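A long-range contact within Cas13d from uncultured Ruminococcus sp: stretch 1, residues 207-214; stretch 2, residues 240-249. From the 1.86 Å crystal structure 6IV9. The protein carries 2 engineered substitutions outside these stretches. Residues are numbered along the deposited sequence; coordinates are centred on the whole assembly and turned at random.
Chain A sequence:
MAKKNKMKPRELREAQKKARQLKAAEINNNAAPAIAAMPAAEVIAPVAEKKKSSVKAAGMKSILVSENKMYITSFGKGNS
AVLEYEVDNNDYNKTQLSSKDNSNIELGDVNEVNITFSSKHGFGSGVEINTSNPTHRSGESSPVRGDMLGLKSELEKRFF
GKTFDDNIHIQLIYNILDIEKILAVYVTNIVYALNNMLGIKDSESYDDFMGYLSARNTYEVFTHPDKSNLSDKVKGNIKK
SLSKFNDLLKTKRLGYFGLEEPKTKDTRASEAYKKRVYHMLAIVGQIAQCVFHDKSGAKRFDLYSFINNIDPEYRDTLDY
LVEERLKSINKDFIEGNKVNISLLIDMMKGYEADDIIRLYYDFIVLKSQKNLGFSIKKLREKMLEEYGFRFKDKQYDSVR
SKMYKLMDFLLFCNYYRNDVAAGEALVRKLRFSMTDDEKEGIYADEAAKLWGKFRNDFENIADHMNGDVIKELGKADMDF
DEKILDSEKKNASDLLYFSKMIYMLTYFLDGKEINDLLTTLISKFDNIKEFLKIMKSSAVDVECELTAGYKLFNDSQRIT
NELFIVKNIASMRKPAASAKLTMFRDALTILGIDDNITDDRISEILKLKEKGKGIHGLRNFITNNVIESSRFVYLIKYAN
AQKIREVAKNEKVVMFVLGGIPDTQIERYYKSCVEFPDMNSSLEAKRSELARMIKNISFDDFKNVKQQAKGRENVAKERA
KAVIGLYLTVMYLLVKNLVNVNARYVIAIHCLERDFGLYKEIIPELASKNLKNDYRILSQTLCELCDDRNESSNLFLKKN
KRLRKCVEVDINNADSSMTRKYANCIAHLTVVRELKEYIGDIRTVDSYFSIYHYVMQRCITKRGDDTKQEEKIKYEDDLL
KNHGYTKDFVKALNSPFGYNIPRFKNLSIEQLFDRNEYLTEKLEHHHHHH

Stretch 1, residues 207-214: DDFMGYLS
Stretch 2, residues 240-249: KSLSKFNDLL

Residues 240-249 form one continuous α-helical segment, with φ/ψ near -63/-41 and i to i-4 backbone hydrogen bonds such as Phe245 N to Ser241 O (2.8 Å). Against it packs stretch 207-214, whose closest CA-CA approach is at Phe209, its CA 4.5 Å from the CA of Ser241. Together they bury 437 Å² without a direct hydrogen bond between them.

Asp207 (φ/ψ -102/27) lies out of reach of the helix, but its carbonyl O accepts a weak hydrogen bond from Gly211 N at 2.9 Å. Asp208 (-66/-26; χ1 -102°, between wells) has its CA-to-CB bond sideways, yet its carboxylate comes nearer the helix: OD2 forms a long salt bridge with Lys240 NZ (3.8 Å; Lys240 m, t, t, t) and lies 3.5 Å from Lys240 CD. Asp208 is poorly ordered, so the long distance should be read with caution.

Phe209 (-91/-76; χ1 t, χ2 30°) is the centre of the contact, with 107 Å² covered. Its CB meets Lys244 CB (χ1 m, χ2 m, χ3 t) at 3.7 Å, the backbone C of Lys244 lies over one ring face, and Leu248 CD2 (t, p) approaches the ring edge, 3.8 Å from Phe209 CZ. The ring thus runs along the helix from Ser241 towards Leu248. Phe209 O is 3.6 Å from Ser241 CB.

The CA-to-CB bond of Met210 (-67/-33; m, m, m) points away, and Gly211 (-63/-32) makes no contact. That of Tyr212 (-91/-2; χ1 m, χ2 -32°) points toward the helix, placing CB 4.0 Å from Ser241 CB and CE2 4.0 Å from Lys240 CD. A water bridges the stretches, donating to Tyr212 O (2.8 Å) and Ser241 OG (3.1 Å; χ1 p). Leu213 (-78/151; m, t) brings CD2 to 3.8 Å from Ser241 OG, and extended Ser214 (-144/136; χ1 t) lies beyond reach.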

ATOM      1  N   ASP A 207      22.115   7.225   5.641  1.00 81.28           N
ATOM      2  CA  ASP A 207      21.777   6.113   6.557  1.00 90.01           C
ATOM      3  C   ASP A 207      22.721   6.011   7.740  1.00 81.29           C
ATOM      4  O   ASP A 207      22.866   4.938   8.286  1.00 84.23           O
ATOM      5  CB  ASP A 207      21.139   4.896   5.901  1.00 84.94           C
ATOM      6  CG  ASP A 207      19.677   4.793   6.304  1.00 72.12           C
ATOM      7  OD1 ASP A 207      19.189   5.695   7.040  1.00 50.68           O
ATOM      8  OD2 ASP A 207      19.051   3.831   5.886  1.00 56.54           O
ATOM      9  N   ASP A 208      23.302   7.145   8.108  1.00 86.93           N
ATOM     10  CA  ASP A 208      24.112   7.234   9.348  1.00 93.51           C
ATOM     11  C   ASP A 208      23.145   7.009  10.510  1.00 87.23           C
ATOM     12  O   ASP A 208      23.572   6.530  11.562  1.00 89.65           O
ATOM     13  CB  ASP A 208      24.814   8.586   9.461  1.00 96.88           C
ATOM     14  CG  ASP A 208      26.277   8.495   9.079  1.00 97.36           C
ATOM     15  OD1 ASP A 208      26.612   7.594   8.293  1.00 92.56           O
ATOM     16  OD2 ASP A 208      27.059   9.306   9.585  1.00 91.65           O
ATOM     17  N   PHE A 209      21.871   7.324  10.279  1.00 65.53           N
ATOM     18  CA  PHE A 209      20.872   7.204  11.357  1.00 49.04           C
ATOM     19  C   PHE A 209      20.256   5.811  11.314  1.00 49.22           C
ATOM     20  O   PHE A 209      20.650   5.016  12.120  1.00 56.24           O
ATOM     21  CB  PHE A 209      19.883   8.361  11.241  1.00 45.47           C
ATOM     22  CG  PHE A 209      18.614   8.236  12.032  1.00 42.04           C
ATOM     23  CD1 PHE A 209      18.580   7.537  13.216  1.00 45.20           C
ATOM     24  CD2 PHE A 209      17.455   8.833  11.591  1.00 50.36           C
ATOM     25  CE1 PHE A 209      17.412   7.430  13.941  1.00 48.76           C
ATOM     26  CE2 PHE A 209      16.283   8.723  12.312  1.00 50.81           C
ATOM     27  CZ  PHE A 209      16.265   8.023  13.489  1.00 55.92           C
ATOM     28  N   MET A 210      19.359   5.526  10.383  1.00 41.45           N
ATOM     29  CA  MET A 210      18.704   4.192  10.367  1.00 40.54           C
ATOM     30  C   MET A 210      19.671   3.049  10.047  1.00 41.49           C
ATOM     31  O   MET A 210      19.447   1.968  10.543  1.00 46.33           O
ATOM     32  CB  MET A 210      17.498   4.151   9.431  1.00 44.31           C
ATOM     33  CG  MET A 210      16.462   5.180   9.769  1.00 50.71           C
ATOM     34  SD  MET A 210      15.414   4.720  11.129  1.00 49.61           S
ATOM     35  CE  MET A 210      14.723   3.185  10.528  1.00 43.65           C
ATOM     36  N   GLY A 211      20.680   3.291   9.221  1.00 43.00           N
ATOM     37  CA  GLY A 211      21.640   2.252   8.802  1.00 40.18           C
ATOM     38  C   GLY A 211      22.462   1.665   9.936  1.00 45.12           C
ATOM     39  O   GLY A 211      22.865   0.522   9.811  1.00 44.26           O
ATOM     40  N   TYR A 212      22.764   2.448  10.968  1.00 37.99           N
ATOM     41  CA  TYR A 212      23.624   1.971  12.079  1.00 39.36           C
ATOM     42  C   TYR A 212      22.812   1.333  13.204  1.00 39.01           C
ATOM     43  O   TYR A 212      23.414   0.938  14.186  1.00 39.87           O
ATOM     44  CB  TYR A 212      24.484   3.105  12.633  1.00 49.30           C
ATOM     45  CG  TYR A 212      25.604   3.550  11.734  1.00 55.16           C
ATOM     46  CD1 TYR A 212      26.249   2.660  10.901  1.00 63.94           C
ATOM     47  CD2 TYR A 212      26.016   4.866  11.719  1.00 63.83           C
ATOM     48  CE1 TYR A 212      27.277   3.064  10.069  1.00 65.95           C
ATOM     49  CE2 TYR A 212      27.038   5.288  10.891  1.00 65.94           C
ATOM     50  CZ  TYR A 212      27.672   4.386  10.065  1.00 70.43           C
ATOM     51  OH  TYR A 212      28.688   4.810   9.254  1.00 86.75           O
ATOM     52  N   LEU A 213      21.490   1.316  13.090  1.00 38.34           N
ATOM     53  CA  LEU A 213      20.656   0.665  14.125  1.00 39.70           C
ATOM     54  C   LEU A 213      20.713  -0.848  13.921  1.00 41.02           C
ATOM     55  O   LEU A 213      20.933  -1.274  12.814  1.00 40.27           O
ATOM     56  CB  LEU A 213      19.209   1.142  14.011  1.00 37.96           C
ATOM     57  CG  LEU A 213      18.961   2.619  14.276  1.00 41.28           C
ATOM     58  CD1 LEU A 213      17.510   2.965  14.039  1.00 38.38           C
ATOM     59  CD2 LEU A 213      19.363   2.996  15.680  1.00 39.99           C
ATOM     60  N   SER A 214      20.557  -1.593  14.989  1.00 41.21           N
ATOM     61  CA  SER A 214      20.475  -3.047  14.806  1.00 44.41           C
ATOM     62  C   SER A 214      19.481  -3.576  15.824  1.00 42.52           C
ATOM     63  O   SER A 214      19.627  -3.242  16.993  1.00 38.48           O
ATOM     64  CB  SER A 214      21.802  -3.694  14.951  1.00 49.78           C
ATOM     65  OG  SER A 214      21.638  -5.093  14.942  1.00 56.55           O
ATOM     66  N   LYS A 240      26.788   7.662  16.654  1.00 43.57           N
ATOM     67  CA  LYS A 240      26.289   8.516  15.561  1.00 47.41           C
ATOM     68  C   LYS A 240      24.768   8.378  15.476  1.00 42.98           C
ATOM     69  O   LYS A 240      24.113   9.379  15.309  1.00 38.46           O
ATOM     70  CB  LYS A 240      26.902   8.079  14.232  1.00 52.73           C
ATOM     71  CG  LYS A 240      28.382   8.368  14.053  1.00 63.88           C
ATOM     72  CD  LYS A 240      28.734   8.432  12.588  1.00 77.13           C
ATOM     73  CE  LYS A 240      30.218   8.400  12.298  1.00 83.08           C
ATOM     74  NZ  LYS A 240      30.526   9.129  11.046  1.00 88.83           N
ATOM     75  N   SER A 241      24.251   7.156  15.570  1.00 44.06           N
ATOM     76  CA  SER A 241      22.789   6.944  15.466  1.00 40.50           C
ATOM     77  C   SER A 241      22.095   7.455  16.727  1.00 37.22           C
ATOM     78  O   SER A 241      21.029   7.994  16.607  1.00 37.92           O
ATOM     79  CB  SER A 241      22.454   5.511  15.165  1.00 42.96           C
ATOM     80  OG  SER A 241      22.764   4.674  16.250  1.00 40.32           O
ATOM     81  N   LEU A 242      22.714   7.287  17.889  1.00 37.26           N
ATOM     82  CA  LEU A 242      22.118   7.779  19.155  1.00 38.91           C
ATOM     83  C   LEU A 242      21.921   9.289  19.047  1.00 34.09           C
ATOM     84  O   LEU A 242      20.889   9.787  19.426  1.00 32.21           O
ATOM     85  CB  LEU A 242      23.091   7.444  20.282  1.00 42.89           C
ATOM     86  CG  LEU A 242      22.596   7.708  21.696  1.00 46.37           C
ATOM     87  CD1 LEU A 242      21.227   7.114  21.910  1.00 40.67           C
ATOM     88  CD2 LEU A 242      23.568   7.153  22.709  1.00 43.58           C
ATOM     89  N   SER A 243      22.915   9.973  18.510  1.00 36.16           N
ATOM     90  CA  SER A 243      22.846  11.440  18.375  1.00 41.89           C
ATOM     91  C   SER A 243      21.699  11.825  17.434  1.00 40.85           C
ATOM     92  O   SER A 243      20.973  12.753  17.738  1.00 30.89           O
ATOM     93  CB  SER A 243      24.187  11.949  17.951  1.00 47.11           C
ATOM     94  OG  SER A 243      24.085  13.239  17.407  1.00 57.28           O
ATOM     95  N   LYS A 244      21.547  11.096  16.329  1.00 38.68           N
ATOM     96  CA  LYS A 244      20.436  11.330  15.374  1.00 34.54           C
ATOM     97  C   LYS A 244      19.101  11.013  16.057  1.00 26.83           C
ATOM     98  O   LYS A 244      18.147  11.692  15.793  1.00 31.08           O
ATOM     99  CB  LYS A 244      20.667  10.543  14.086  1.00 41.17           C
ATOM    100  CG  LYS A 244      21.723  11.134  13.172  1.00 47.25           C
ATOM    101  CD  LYS A 244      21.210  12.337  12.448  1.00 57.19           C
ATOM    102  CE  LYS A 244      22.097  12.818  11.324  1.00 62.15           C
ATOM    103  NZ  LYS A 244      21.366  12.889  10.036  1.00 71.69           N
ATOM    104  N   PHE A 245      19.073   9.991  16.900  1.00 27.52           N
ATOM    105  CA  PHE A 245      17.838   9.576  17.608  1.00 28.39           C
ATOM    106  C   PHE A 245      17.367  10.718  18.511  1.00 27.01           C
ATOM    107  O   PHE A 245      16.212  11.055  18.508  1.00 28.00           O
ATOM    108  CB  PHE A 245      18.147   8.321  18.423  1.00 31.31           C
ATOM    109  CG  PHE A 245      17.047   7.777  19.298  1.00 30.96           C
ATOM    110  CD1 PHE A 245      15.977   7.093  18.760  1.00 31.44           C
ATOM    111  CD2 PHE A 245      17.123   7.881  20.671  1.00 29.38           C
ATOM    112  CE1 PHE A 245      14.989   6.570  19.569  1.00 30.79           C
ATOM    113  CE2 PHE A 245      16.134   7.360  21.481  1.00 31.51           C
ATOM    114  CZ  PHE A 245      15.073   6.697  20.928  1.00 35.45           C
ATOM    115  N   ASN A 246      18.291  11.312  19.254  1.00 29.68           N
ATOM    116  CA  ASN A 246      17.947  12.467  20.116  1.00 28.16           C
ATOM    117  C   ASN A 246      17.492  13.631  19.239  1.00 27.54           C
ATOM    118  O   ASN A 246      16.592  14.309  19.629  1.00 32.77           O
ATOM    119  CB  ASN A 246      19.079  12.833  21.065  1.00 29.29           C
ATOM    120  CG  ASN A 246      19.245  11.815  22.161  1.00 28.53           C
ATOM    121  OD1 ASN A 246      18.276  11.408  22.761  1.00 32.99           O
ATOM    122  ND2 ASN A 246      20.459  11.388  22.402  1.00 30.67           N
ATOM    123  N   ASP A 247      18.106  13.814  18.078  1.00 30.95           N
ATOM    124  CA  ASP A 247      17.707  14.909  17.164  1.00 32.03           C
ATOM    125  C   ASP A 247      16.246  14.703  16.762  1.00 30.94           C
ATOM    126  O   ASP A 247      15.496  15.646  16.790  1.00 30.16           O
ATOM    127  CB  ASP A 247      18.585  14.913  15.915  1.00 42.30           C
ATOM    128  CG  ASP A 247      19.982  15.464  16.118  1.00 51.86           C
ATOM    129  OD1 ASP A 247      20.177  16.193  17.075  1.00 57.06           O
ATOM    130  OD2 ASP A 247      20.858  15.151  15.311  1.00 56.89           O
ATOM    131  N   LEU A 248      15.874  13.475  16.424  1.00 30.65           N
ATOM    132  CA  LEU A 248      14.480  13.167  16.035  1.00 29.09           C
ATOM    133  C   LEU A 248      13.531  13.415  17.209  1.00 26.08           C
ATOM    134  O   LEU A 248      12.477  13.936  16.999  1.00 29.16           O
ATOM    135  CB  LEU A 248      14.411  11.710  15.580  1.00 34.23           C
ATOM    136  CG  LEU A 248      13.057  11.261  15.051  1.00 38.82           C
ATOM    137  CD1 LEU A 248      12.601  12.143  13.913  1.00 39.83           C
ATOM    138  CD2 LEU A 248      13.118   9.826  14.593  1.00 44.39           C
ATOM    139  N   LEU A 249      13.926  13.042  18.415  1.00 26.34           N
ATOM    140  CA  LEU A 249      13.054  13.266  19.594  1.00 28.35           C
ATOM    141  C   LEU A 249      12.836  14.770  19.811  1.00 28.80           C
ATOM    142  O   LEU A 249      11.752  15.143  20.188  1.00 32.56           O
ATOM    143  CB  LEU A 249      13.681  12.614  20.827  1.00 30.29           C
ATOM    144  CG  LEU A 249      13.760  11.092  20.798  1.00 30.01           C
ATOM    145  CD1 LEU A 249      14.640  10.566  21.903  1.00 28.89           C
ATOM    146  CD2 LEU A 249      12.390  10.462  20.855  1.00 30.61           C
TER
HETATM  147  O   HOH W   1      22.672   1.664  16.758  1.00 38.97           O